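Long-range contact in chlamydomonas reinhardtii THB1 (Chlamydomonas reinhardtii, PDB 6CII), which binds one heme per subunit as a group I truncated hemoglobin and probably binds oxygen at its iron: residues D25-R30 against A95-T100. Residues are numbered along the deposited sequence; the frame is centred on the assembly and turned at random. Where two conformers were deposited one is given.
Sequences DVFYER and AHLDST. With CYN (cyanide ion), chain C.
Beside the distal heme pocket, helix 16-33 packs on helix 87-103 through Phe27 against Leu97 and Arg30 against His96, the segment axes 9.2 Å apart and steeply inclined, more antiparallel than parallel. Arg30 NE donates to His96 ND1 at 2.9 Å, nearly straight (170°) and close to the planes of both the imidazole and the guanidinium, although those planes stand 69° apart. The Arg30 side chain bends at chi3 (59°), which brings NE to the ND1 edge of the ring and lays one guanidinium face on Ser99 CB. With ND1 accepting, NE2 on the far side of the ring hydrogen-bonds Asp34 OD2, so both ring nitrogens have partners. An alanine in place of Arg30 would probably leave ND1 without this donor and the ring less firmly fixed in rotation. Thr100 OG1 donates a hydrogen bond back to His96 O (2.7 Å), which also accepts Thr100 N from the opposite face of the carbonyl plane, while OG1 also touches Arg30 CD at 3.5 Å; Thr100 CG2 meets Val26 CB at 3.8 Å. Here one helix pair of the 2-on-2 globin sandwich, 16-33 with 46-60 (Phe27 on Gln53), meets the other, 87-103 with 108-126 (Leu97 on Met115 and Val118). Phe27 CG lies anti to the backbone N, directing CE1 to Leu97 CB at 3.9 Å, with Leu97 N near the ring plane at its edge. Phe27 CD2 covers one face of the Tyr28 ring, 3.8 Å above its plane, while Tyr28 OH donates to the cyanide N at 2.6 Å and also hydrogen-bonds Gln49 and Gln53.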
ATOM      1  N   ASP A  25       5.255  -3.018  -7.310  1.00  8.07           N
ATOM      2  CA  ASP A  25       6.001  -4.206  -7.696  0.60  9.97           C
ATOM      3  C   ASP A  25       7.168  -4.456  -6.734  1.00  9.04           C
ATOM      4  O   ASP A  25       7.363  -5.586  -6.262  1.00  9.51           O
ATOM      5  CB  ASP A  25       6.469  -4.041  -9.141  0.60  9.57           C
ATOM      6  CG  ASP A  25       6.925  -5.327  -9.763  0.60 12.22           C
ATOM      7  OD1 ASP A  25       6.341  -6.390  -9.476  0.60 13.12           O
ATOM      8  OD2 ASP A  25       7.875  -5.272 -10.566  0.60 16.96           O
ATOM      9  N   VAL A  26       7.942  -3.408  -6.426  1.00  9.52           N
ATOM     10  CA  VAL A  26       9.100  -3.543  -5.530  1.00  9.41           C
ATOM     11  C   VAL A  26       8.639  -3.897  -4.123  1.00  7.67           C
ATOM     12  O   VAL A  26       9.204  -4.765  -3.455  1.00  9.41           O
ATOM     13  CB  VAL A  26       9.931  -2.241  -5.510  1.00  7.53           C
ATOM     14  CG1 VAL A  26      11.008  -2.323  -4.385  1.00  9.91           C
ATOM     15  CG2 VAL A  26      10.573  -1.985  -6.865  1.00  9.27           C
ATOM     16  N   PHE A  27       7.620  -3.179  -3.654  1.00  6.87           N
ATOM     17  CA  PHE A  27       6.992  -3.407  -2.358  1.00  9.09           C
ATOM     18  C   PHE A  27       6.655  -4.879  -2.146  1.00  7.43           C
ATOM     19  O   PHE A  27       7.050  -5.473  -1.138  1.00  9.09           O
ATOM     20  CB  PHE A  27       5.771  -2.484  -2.340  1.00  9.54           C
ATOM     21  CG  PHE A  27       4.805  -2.667  -1.224  1.00 10.57           C
ATOM     22  CD1 PHE A  27       5.075  -2.187   0.053  1.00 13.13           C
ATOM     23  CD2 PHE A  27       3.543  -3.162  -1.506  1.00 10.01           C
ATOM     24  CE1 PHE A  27       4.132  -2.250   1.049  1.00 10.16           C
ATOM     25  CE2 PHE A  27       2.579  -3.261  -0.513  1.00 13.63           C
ATOM     26  CZ  PHE A  27       2.864  -2.792   0.780  1.00 14.74           C
ATOM     27  N   TYR A  28       6.026  -5.523  -3.145  1.00  8.63           N
ATOM     28  CA  TYR A  28       5.684  -6.919  -2.946  1.00  8.06           C
ATOM     29  C   TYR A  28       6.873  -7.857  -3.141  1.00  9.24           C
ATOM     30  O   TYR A  28       6.846  -8.963  -2.608  1.00  9.50           O
ATOM     31  CB  TYR A  28       4.521  -7.336  -3.860  1.00  5.87           C
ATOM     32  CG  TYR A  28       3.199  -6.899  -3.237  1.00  7.72           C
ATOM     33  CD1 TYR A  28       2.846  -7.320  -1.953  1.00 11.14           C
ATOM     34  CD2 TYR A  28       2.353  -6.061  -3.905  1.00  8.44           C
ATOM     35  CE1 TYR A  28       1.671  -6.903  -1.364  1.00  9.84           C
ATOM     36  CE2 TYR A  28       1.160  -5.651  -3.331  1.00 10.80           C
ATOM     37  CZ  TYR A  28       0.838  -6.075  -2.071  1.00 12.13           C
ATOM     38  OH  TYR A  28      -0.317  -5.618  -1.540  1.00 10.30           O
ATOM     39  N   GLU A  29       7.898  -7.481  -3.922  1.00  8.85           N
ATOM     40  CA  GLU A  29       9.106  -8.310  -3.928  1.00  9.06           C
ATOM     41  C   GLU A  29       9.776  -8.320  -2.557  1.00 10.93           C
ATOM     42  O   GLU A  29      10.255  -9.373  -2.108  1.00  9.61           O
ATOM     43  CB  GLU A  29      10.090  -7.857  -5.018  1.00  9.83           C
ATOM     44  CG  GLU A  29       9.552  -8.107  -6.453  1.00 11.23           C
ATOM     45  CD  GLU A  29       9.254  -9.591  -6.805  1.00 15.52           C
ATOM     46  OE1 GLU A  29       9.590 -10.498  -6.039  1.00 17.62           O
ATOM     47  OE2 GLU A  29       8.650  -9.847  -7.864  1.00 24.38           O
ATOM     48  N   ARG A  30       9.802  -7.169  -1.866  1.00  7.57           N
ATOM     49  CA  ARG A  30      10.330  -7.127  -0.500  1.00  7.57           C
ATOM     50  C   ARG A  30       9.436  -7.905   0.455  1.00  8.39           C
ATOM     51  O   ARG A  30       9.922  -8.573   1.366  1.00 11.20           O
ATOM     52  CB  ARG A  30      10.449  -5.677  -0.009  1.00 10.04           C
ATOM     53  CG  ARG A  30      11.351  -4.800  -0.843  1.00 10.35           C
ATOM     54  CD  ARG A  30      11.266  -3.343  -0.384  1.00 11.95           C
ATOM     55  NE  ARG A  30      11.638  -3.176   1.025  1.00 12.20           N
ATOM     56  CZ  ARG A  30      12.746  -2.595   1.468  1.00 16.71           C
ATOM     57  NH1 ARG A  30      13.641  -2.097   0.623  1.00 13.82           N
ATOM     58  NH2 ARG A  30      12.956  -2.501   2.779  1.00 11.78           N
ATOM     59  N   ALA A  95       6.919   0.365   6.487  1.00 10.04           N
ATOM     60  CA  ALA A  95       8.345   0.607   6.334  1.00 12.48           C
ATOM     61  C   ALA A  95       8.862   0.067   5.006  1.00 14.75           C
ATOM     62  O   ALA A  95       9.738   0.676   4.384  1.00 13.34           O
ATOM     63  CB  ALA A  95       9.103  -0.025   7.503  1.00 11.90           C
ATOM     64  N   HIS A  96       8.324  -1.063   4.543  1.00 11.60           N
ATOM     65  CA  HIS A  96       8.682  -1.514   3.208  1.00  9.59           C
ATOM     66  C   HIS A  96       8.278  -0.499   2.160  1.00 12.61           C
ATOM     67  O   HIS A  96       9.004  -0.296   1.184  1.00 10.92           O
ATOM     68  CB  HIS A  96       8.024  -2.849   2.885  1.00 11.81           C
ATOM     69  CG  HIS A  96       8.724  -4.015   3.485  1.00  9.61           C
ATOM     70  ND1 HIS A  96      10.035  -4.330   3.186  1.00 14.06           N
ATOM     71  CD2 HIS A  96       8.287  -4.967   4.339  1.00  9.32           C
ATOM     72  CE1 HIS A  96      10.377  -5.422   3.845  1.00 14.86           C
ATOM     73  NE2 HIS A  96       9.333  -5.829   4.550  1.00 10.63           N
ATOM     74  N   LEU A  97       7.107   0.109   2.307  1.00  9.78           N
ATOM     75  CA  LEU A  97       6.697   1.083   1.303  1.00 11.48           C
ATOM     76  C   LEU A  97       7.553   2.336   1.393  1.00 11.48           C
ATOM     77  O   LEU A  97       7.932   2.911   0.371  1.00 10.80           O
ATOM     78  CB  LEU A  97       5.228   1.443   1.458  1.00 11.67           C
ATOM     79  CG  LEU A  97       4.696   2.410   0.390  1.00 15.23           C
ATOM     80  CD1 LEU A  97       4.879   1.836  -1.026  1.00 15.65           C
ATOM     81  CD2 LEU A  97       3.220   2.790   0.640  1.00 15.35           C
ATOM     82  N   ASP A  98       7.860   2.776   2.603  1.00 11.11           N
ATOM     83  CA  ASP A  98       8.679   3.976   2.731  1.00 13.19           C
ATOM     84  C   ASP A  98      10.042   3.748   2.101  1.00 10.41           C
ATOM     85  O   ASP A  98      10.510   4.568   1.307  1.00  9.48           O
ATOM     86  CB  ASP A  98       8.824   4.373   4.195  1.00 10.65           C
ATOM     87  CG  ASP A  98       9.706   5.606   4.356  1.00 17.21           C
ATOM     88  OD1 ASP A  98       9.195   6.722   4.228  1.00 24.69           O
ATOM     89  OD2 ASP A  98      10.918   5.455   4.572  1.00 23.66           O
ATOM     90  N   SER A  99      10.672   2.609   2.413  1.00 13.83           N
ATOM     91  CA  SER A  99      11.974   2.274   1.831  1.00 11.81           C
ATOM     92  C   SER A  99      11.900   2.146   0.317  1.00 11.42           C
ATOM     93  O   SER A  99      12.839   2.527  -0.393  1.00 10.76           O
ATOM     94  CB  SER A  99      12.493   0.971   2.441  1.00 13.33           C
ATOM     95  OG  SER A  99      12.882   1.182   3.794  1.00 21.00           O
ATOM     96  N   THR A 100      10.796   1.582  -0.196  1.00  9.61           N
ATOM     97  CA  THR A 100      10.610   1.488  -1.643  1.00  7.48           C
ATOM     98  C   THR A 100      10.558   2.864  -2.281  1.00  8.84           C
ATOM     99  O   THR A 100      11.189   3.110  -3.321  1.00 11.92           O
ATOM    100  CB  THR A 100       9.321   0.731  -1.946  1.00 14.05           C
ATOM    101  OG1 THR A 100       9.444  -0.628  -1.507  1.00 11.51           O
ATOM    102  CG2 THR A 100       8.985   0.807  -3.433  1.00 12.20           C
TER
HETATM  103  C   CYN C 202      -1.733  -5.665   1.837  1.00  9.72           C
HETATM  104  N   CYN C 202      -0.962  -5.733   0.999  1.00 15.40           N